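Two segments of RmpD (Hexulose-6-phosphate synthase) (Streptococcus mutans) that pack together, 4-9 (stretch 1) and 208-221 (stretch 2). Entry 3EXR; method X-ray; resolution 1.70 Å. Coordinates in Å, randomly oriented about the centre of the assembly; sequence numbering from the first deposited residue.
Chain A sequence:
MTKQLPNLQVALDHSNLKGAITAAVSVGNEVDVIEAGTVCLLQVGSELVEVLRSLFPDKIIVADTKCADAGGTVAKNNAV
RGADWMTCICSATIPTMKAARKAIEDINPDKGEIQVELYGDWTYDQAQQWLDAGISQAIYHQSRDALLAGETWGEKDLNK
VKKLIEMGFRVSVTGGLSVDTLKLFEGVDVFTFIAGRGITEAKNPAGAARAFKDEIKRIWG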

# COMPACT_ATOMS: atom_id res chain seq x y z
N GLN A 4 19.40 -14.28 -19.11
CA GLN A 4 20.09 -13.05 -18.74
C GLN A 4 20.60 -13.16 -17.31
O GLN A 4 20.18 -14.03 -16.55
CB GLN A 4 19.15 -11.84 -18.88
CG GLN A 4 17.84 -11.95 -18.13
CD GLN A 4 16.96 -10.75 -18.32
OE1 GLN A 4 16.76 -10.30 -19.45
NE2 GLN A 4 16.43 -10.21 -17.22
N LEU A 5 21.50 -12.27 -16.95
CA LEU A 5 22.00 -12.18 -15.60
C LEU A 5 20.92 -11.64 -14.66
O LEU A 5 20.00 -10.93 -15.09
CB LEU A 5 23.17 -11.22 -15.56
CG LEU A 5 24.51 -11.62 -16.18
CD1 LEU A 5 25.49 -10.48 -16.02
CD2 LEU A 5 25.03 -12.87 -15.52
N PRO A 6 21.03 -11.94 -13.36
CA PRO A 6 20.14 -11.23 -12.42
C PRO A 6 20.28 -9.72 -12.58
O PRO A 6 21.39 -9.22 -12.76
CB PRO A 6 20.64 -11.66 -11.04
CG PRO A 6 21.28 -13.05 -11.30
CD PRO A 6 21.91 -12.90 -12.68
N ASN A 7 19.15 -9.01 -12.46
CA ASN A 7 19.13 -7.56 -12.50
C ASN A 7 19.64 -7.01 -11.18
O ASN A 7 19.50 -7.63 -10.13
CB ASN A 7 17.70 -7.05 -12.69
CG ASN A 7 17.13 -7.32 -14.06
OD1 ASN A 7 15.96 -7.74 -14.17
ND2 ASN A 7 17.89 -7.03 -15.12
N LEU A 8 20.25 -5.82 -11.24
CA LEU A 8 20.46 -4.98 -10.10
C LEU A 8 19.39 -3.89 -10.13
O LEU A 8 19.31 -3.12 -11.10
CB LEU A 8 21.84 -4.33 -10.13
CG LEU A 8 22.06 -3.28 -9.03
CD1 LEU A 8 21.75 -3.79 -7.62
CD2 LEU A 8 23.45 -2.72 -9.08
N GLN A 9 18.61 -3.82 -9.07
CA GLN A 9 17.55 -2.82 -8.90
C GLN A 9 17.89 -1.95 -7.71
O GLN A 9 18.34 -2.45 -6.69
CB GLN A 9 16.22 -3.53 -8.72
CG GLN A 9 15.08 -2.65 -8.33
CD GLN A 9 13.73 -3.38 -8.45
OE1 GLN A 9 13.58 -4.24 -9.30
NE2 GLN A 9 12.78 -3.05 -7.60
N ALA A 208 29.87 1.55 -6.08
CA ALA A 208 29.29 0.46 -5.29
C ALA A 208 28.27 -0.32 -6.11
O ALA A 208 28.27 -1.55 -6.08
CB ALA A 208 28.70 0.98 -4.01
N ALA A 209 27.48 0.39 -6.91
CA ALA A 209 26.53 -0.24 -7.81
C ALA A 209 27.24 -1.11 -8.84
O ALA A 209 26.87 -2.26 -9.06
CB ALA A 209 25.64 0.81 -8.51
N ARG A 210 28.30 -0.56 -9.46
CA ARG A 210 29.04 -1.35 -10.44
C ARG A 210 29.70 -2.58 -9.82
O ARG A 210 29.76 -3.62 -10.47
CB ARG A 210 30.08 -0.49 -11.15
CG ARG A 210 30.69 -1.19 -12.33
CD ARG A 210 31.79 -0.35 -12.94
NE ARG A 210 31.20 0.82 -13.57
CZ ARG A 210 31.89 1.84 -14.06
NH1 ARG A 210 33.22 1.83 -14.02
NH2 ARG A 210 31.27 2.86 -14.60
N ALA A 211 30.22 -2.47 -8.59
CA ALA A 211 30.88 -3.61 -7.93
C ALA A 211 29.87 -4.72 -7.67
O ALA A 211 30.17 -5.90 -7.81
CB ALA A 211 31.53 -3.19 -6.66
N PHE A 212 28.64 -4.32 -7.32
CA PHE A 212 27.57 -5.26 -7.04
C PHE A 212 27.23 -6.01 -8.34
O PHE A 212 27.16 -7.25 -8.35
CB PHE A 212 26.36 -4.48 -6.51
CG PHE A 212 25.30 -5.31 -5.83
CD1 PHE A 212 25.12 -5.22 -4.46
CD2 PHE A 212 24.43 -6.08 -6.57
CE1 PHE A 212 24.11 -5.96 -3.84
CE2 PHE A 212 23.42 -6.82 -5.95
CZ PHE A 212 23.26 -6.75 -4.57
N LYS A 213 27.10 -5.28 -9.45
CA LYS A 213 26.79 -5.89 -10.73
C LYS A 213 27.97 -6.76 -11.23
O LYS A 213 27.74 -7.82 -11.86
CB LYS A 213 26.36 -4.81 -11.75
CG LYS A 213 25.90 -5.33 -13.08
CD LYS A 213 24.44 -5.77 -13.04
CE LYS A 213 24.13 -6.69 -14.20
NZ LYS A 213 22.76 -7.26 -14.10
N ASP A 214 29.22 -6.35 -10.94
CA ASP A 214 30.40 -7.13 -11.30
C ASP A 214 30.34 -8.53 -10.63
O ASP A 214 30.69 -9.55 -11.23
CB ASP A 214 31.70 -6.43 -10.84
CG ASP A 214 32.11 -5.25 -11.69
OD1 ASP A 214 31.62 -5.08 -12.82
OD2 ASP A 214 32.97 -4.45 -11.24
N GLU A 215 29.90 -8.56 -9.38
CA GLU A 215 29.83 -9.80 -8.62
C GLU A 215 28.67 -10.69 -9.11
O GLU A 215 28.80 -11.91 -9.16
CB GLU A 215 29.73 -9.51 -7.12
CG GLU A 215 29.60 -10.74 -6.25
CD GLU A 215 30.90 -11.55 -6.15
OE1 GLU A 215 31.87 -11.26 -6.91
OE2 GLU A 215 30.94 -12.49 -5.32
N ILE A 216 27.53 -10.07 -9.44
CA ILE A 216 26.47 -10.79 -10.13
C ILE A 216 27.04 -11.46 -11.39
O ILE A 216 26.81 -12.63 -11.62
CB ILE A 216 25.29 -9.86 -10.51
CG1 ILE A 216 24.54 -9.40 -9.26
CG2 ILE A 216 24.37 -10.55 -11.49
CD1 ILE A 216 23.47 -8.31 -9.56
N LYS A 217 27.79 -10.71 -12.19
CA LYS A 217 28.43 -11.25 -13.41
C LYS A 217 29.40 -12.39 -13.09
O LYS A 217 29.47 -13.38 -13.83
CB LYS A 217 29.17 -10.15 -14.17
CG LYS A 217 29.63 -10.54 -15.57
CD LYS A 217 29.88 -9.28 -16.39
CE LYS A 217 30.75 -9.54 -17.61
NZ LYS A 217 30.90 -8.27 -18.41
N ARG A 218 30.18 -12.26 -12.02
CA ARG A 218 31.11 -13.36 -11.66
C ARG A 218 30.38 -14.67 -11.33
O ARG A 218 30.78 -15.76 -11.77
CB ARG A 218 31.99 -12.96 -10.48
CG ARG A 218 33.15 -13.94 -10.17
CD ARG A 218 33.83 -13.65 -8.86
NE ARG A 218 33.01 -13.89 -7.67
CZ ARG A 218 32.71 -15.09 -7.17
NH1 ARG A 218 33.16 -16.22 -7.75
NH2 ARG A 218 31.98 -15.18 -6.06
N ILE A 219 29.32 -14.56 -10.54
CA ILE A 219 28.61 -15.73 -10.02
C ILE A 219 27.69 -16.35 -11.06
O ILE A 219 27.69 -17.56 -11.24
CB ILE A 219 27.81 -15.39 -8.75
CG1 ILE A 219 28.77 -14.94 -7.64
CG2 ILE A 219 26.93 -16.56 -8.32
CD1 ILE A 219 28.06 -14.27 -6.46
N TRP A 220 26.92 -15.54 -11.77
CA TRP A 220 25.92 -16.03 -12.71
C TRP A 220 26.33 -15.96 -14.18
O TRP A 220 25.62 -16.50 -15.02
CB TRP A 220 24.57 -15.28 -12.51
CG TRP A 220 23.82 -15.68 -11.26
CD1 TRP A 220 22.86 -16.66 -11.16
CD2 TRP A 220 23.95 -15.12 -9.96
NE1 TRP A 220 22.41 -16.74 -9.86
CE2 TRP A 220 23.08 -15.82 -9.10
CE3 TRP A 220 24.73 -14.09 -9.42
CZ2 TRP A 220 22.94 -15.50 -7.75
CZ3 TRP A 220 24.59 -13.79 -8.07
CH2 TRP A 220 23.73 -14.51 -7.26
N GLY A 221 27.46 -15.31 -14.49
CA GLY A 221 27.93 -15.17 -15.89
C GLY A 221 28.40 -16.45 -16.54
O GLY A 221 28.71 -17.41 -15.83

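The N-terminal segment packs against the C-terminal helix through a mainly apolar contact, pinned by one hydrogen bond from a lysine to a backbone carbonyl. Strand 7-9 and helix 208-220 run nearly antiparallel, at 155° with axes 9.0 Å apart at closest approach, so the register descends from Leu5 beside Trp220, through Pro6 beside Ile216, to Leu8 beside Lys213. Together the stretches bury 509 Å².

Leu8, whose CA-to-CB bond points toward the helix, has the largest area covered by the other stretch of any residue in stretch 1, 102 Å². With chi1 t and chi2 p, its CD1 lies 3.7 Å from Phe212 CD2 and its CD2 3.5 Å from Ala209 O; Ala209 CB lies 4.2 Å from Leu8 CD2. The CA-to-CB bond of Asn7 points away, as strand alternation predicts, and its OD1 is hydrogen-bonded elsewhere in the structure.

Pro6 sets its compact ring over the flat indole: CG is 3.7 Å from the centroid of the Trp220 five-membered ring and 14° off the normal, a CH-pi contact. Its CD also meets Ile216 CG2 at 3.6 Å. The CA-to-CB bond of Leu5 points sideways, but CD2 reaches Trp220 CB at 3.9 Å.

Lys213 likewise leaves sideways; a bend at chi2 (p, 83°) in an otherwise t chain accompanies the approach of its end, and NZ donates a 2.7 Å hydrogen bond to Pro6 O. Lysine suits both neighbours: its aliphatic CD passes 4.2 Å from Leu8 CB, while its amine meets a carbonyl.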